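Local coordinates for protein methylxanthine N1-demethylase NdmA (Pseudomonas putida, PDB 6ICN) that catalyses the N1-demethylation of caffeine to theobromine and formaldehyde, as the Rieske-type non-heme iron oxygenase that opens bacterial caffeine degradation, at residues A[233-237]-A[295-299]. Sequence-based numbering, arbitrary orientation.
Sequences PNQAP and LHIAF. With CFF (caffeine), chain F.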
loop_
_atom_site.group_PDB
_atom_site.type_symbol
_atom_site.label_atom_id
_atom_site.label_comp_id
_atom_site.label_asym_id
_atom_site.label_seq_id
_atom_site.Cartn_x
_atom_site.Cartn_y
_atom_site.Cartn_z
ATOM N N PRO A 233 -14.539 -34.510 -3.935
ATOM C CA PRO A 233 -15.650 -34.085 -3.070
ATOM C C PRO A 233 -17.002 -34.383 -3.703
ATOM O O PRO A 233 -17.136 -34.462 -4.926
ATOM C CB PRO A 233 -15.434 -32.571 -2.923
ATOM C CG PRO A 233 -13.991 -32.341 -3.267
ATOM C CD PRO A 233 -13.615 -33.404 -4.254
ATOM N N ASN A 234 -18.022 -34.542 -2.852
ATOM C CA ASN A 234 -19.366 -34.820 -3.350
ATOM C C ASN A 234 -19.944 -33.655 -4.152
ATOM O O ASN A 234 -20.797 -33.880 -5.020
ATOM C CB ASN A 234 -20.289 -35.199 -2.177
ATOM C CG ASN A 234 -21.763 -35.346 -2.589
ATOM O OD1 ASN A 234 -22.654 -34.756 -1.964
ATOM N ND2 ASN A 234 -22.025 -36.129 -3.640
ATOM N N GLN A 235 -19.498 -32.420 -3.900
ATOM C CA GLN A 235 -19.969 -31.295 -4.703
ATOM C C GLN A 235 -19.233 -31.161 -6.034
ATOM O O GLN A 235 -19.599 -30.294 -6.838
ATOM C CB GLN A 235 -19.862 -29.979 -3.923
ATOM C CG GLN A 235 -18.444 -29.439 -3.728
ATOM C CD GLN A 235 -17.788 -29.955 -2.454
ATOM O OE1 GLN A 235 -18.082 -31.066 -1.997
ATOM N NE2 GLN A 235 -16.900 -29.145 -1.867
ATOM N N ALA A 236 -18.215 -31.981 -6.287
ATOM C CA ALA A 236 -17.572 -31.988 -7.595
ATOM C C ALA A 236 -18.570 -32.462 -8.644
ATOM O O ALA A 236 -19.150 -33.550 -8.483
ATOM C CB ALA A 236 -16.340 -32.892 -7.596
ATOM N N PRO A 237 -18.828 -31.680 -9.713
ATOM C CA PRO A 237 -19.698 -32.180 -10.789
ATOM C C PRO A 237 -18.983 -33.213 -11.641
ATOM O O PRO A 237 -18.480 -32.895 -12.722
ATOM C CB PRO A 237 -20.036 -30.918 -11.599
ATOM C CG PRO A 237 -19.682 -29.755 -10.674
ATOM C CD PRO A 237 -18.511 -30.250 -9.886
ATOM N N LEU A 295 -21.300 -23.626 -1.154
ATOM C CA LEU A 295 -20.586 -24.880 -1.360
ATOM C C LEU A 295 -20.102 -24.981 -2.803
ATOM O O LEU A 295 -18.926 -25.260 -3.074
ATOM C CB LEU A 295 -21.507 -26.053 -1.024
ATOM C CG LEU A 295 -20.891 -27.434 -1.220
ATOM C CD1 LEU A 295 -19.771 -27.666 -0.210
ATOM C CD2 LEU A 295 -21.976 -28.481 -1.071
ATOM N N HIS A 296 -20.998 -24.694 -3.740
ATOM C CA HIS A 296 -20.669 -24.821 -5.154
ATOM C C HIS A 296 -19.812 -23.664 -5.645
ATOM O O HIS A 296 -18.863 -23.883 -6.406
ATOM C CB HIS A 296 -21.966 -24.946 -5.951
ATOM C CG HIS A 296 -22.763 -26.139 -5.533
ATOM N ND1 HIS A 296 -22.417 -27.419 -5.911
ATOM C CD2 HIS A 296 -23.800 -26.266 -4.671
ATOM C CE1 HIS A 296 -23.250 -28.278 -5.351
ATOM N NE2 HIS A 296 -24.091 -27.605 -4.583
ATOM N N ILE A 297 -20.137 -22.435 -5.229
ATOM C CA ILE A 297 -19.354 -21.279 -5.668
ATOM C C ILE A 297 -17.914 -21.424 -5.209
ATOM O O ILE A 297 -16.975 -21.176 -5.974
ATOM C CB ILE A 297 -19.984 -19.968 -5.155
ATOM C CG1 ILE A 297 -21.319 -19.716 -5.857
ATOM C CG2 ILE A 297 -19.023 -18.784 -5.414
ATOM C CD1 ILE A 297 -22.205 -18.666 -5.148
ATOM N N ALA A 298 -17.709 -21.864 -3.963
ATOM C CA ALA A 298 -16.345 -22.014 -3.477
ATOM C C ALA A 298 -15.600 -23.081 -4.271
ATOM O O ALA A 298 -14.414 -22.908 -4.594
ATOM C CB ALA A 298 -16.354 -22.360 -1.986
ATOM N N PHE A 299 -16.282 -24.187 -4.600
ATOM C CA PHE A 299 -15.672 -25.242 -5.404
ATOM C C PHE A 299 -15.316 -24.736 -6.804
ATOM O O PHE A 299 -14.197 -24.955 -7.289
ATOM C CB PHE A 299 -16.608 -26.440 -5.495
ATOM C CG PHE A 299 -16.019 -27.589 -6.255
ATOM C CD1 PHE A 299 -15.134 -28.453 -5.641
ATOM C CD2 PHE A 299 -16.327 -27.779 -7.589
ATOM C CE1 PHE A 299 -14.567 -29.509 -6.347
ATOM C CE2 PHE A 299 -15.767 -28.830 -8.299
ATOM C CZ PHE A 299 -14.889 -29.691 -7.677
HETATM N N1 CFF F . -14.745 -27.770 -15.641
HETATM C C2 CFF F . -15.283 -29.004 -15.378
HETATM C C10 CFF F . -13.968 -27.566 -16.851
HETATM C C6 CFF F . -14.924 -26.753 -14.794
HETATM N N3 CFF F . -16.008 -29.203 -14.248
HETATM O O11 CFF F . -15.116 -29.907 -16.141
HETATM C C12 CFF F . -16.584 -30.512 -13.956
HETATM C C4 CFF F . -16.190 -28.175 -13.386
HETATM C C5 CFF F . -15.668 -26.960 -13.647
HETATM N N9 CFF F . -16.851 -28.097 -12.218
HETATM O O13 CFF F . -14.451 -25.674 -15.028
HETATM N N7 CFF F . -16.018 -26.135 -12.643
HETATM C C8 CFF F . -16.743 -26.837 -11.764
HETATM C C14 CFF F . -15.813 -24.742 -12.284
HETATM O O HOH W 1 -16.742 -26.120 -1.608
HETATM O O HOH W 2 -19.963 -27.714 -7.248
#
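Q235 and F299 lead the packing of a type I beta turn, P233 to A236, against helix 293-313 in the C-terminal domain of this Rieske oxygenase. The turn is closed by A236 N bonding P233 O (3.0 Å). Followed outward, the Q235 side chain first rests CB against both CD2 of L295 and CE1 of the H296 ring. Its chi1 of 73° places CG between the backbone N and carbonyl carbon and leads it to CB of F299 (3.9 Å). A bend at chi2 (-90°) then lays CD beside CD1 of L295, and NE2 ends 3.6 Å from that methyl. NE2 also donates to a water that in turn donates to L295 O. A second water donates to Q235 O and lies in the plane of the H296 ring at ND1; NE2 of that histidine is held by D291. The F299 ring turns one face to Q235 O and A236 N, while caffeine C8 lies at its edge, near the ring plane. CZ meets CB of A236 at 3.5 Å, and CE2 meets CD of P237, a caffeine-pocket residue. Reducing F299 to an alanine would probably deprive A236 CB, P237 CD and Q235 CG of the ring they pack on, leaving P237 less firmly positioned beside caffeine. CG and CD of P237 each lie 3.6 Å from caffeine N9, and P237 O approaches methyl C12 at 3.3 Å.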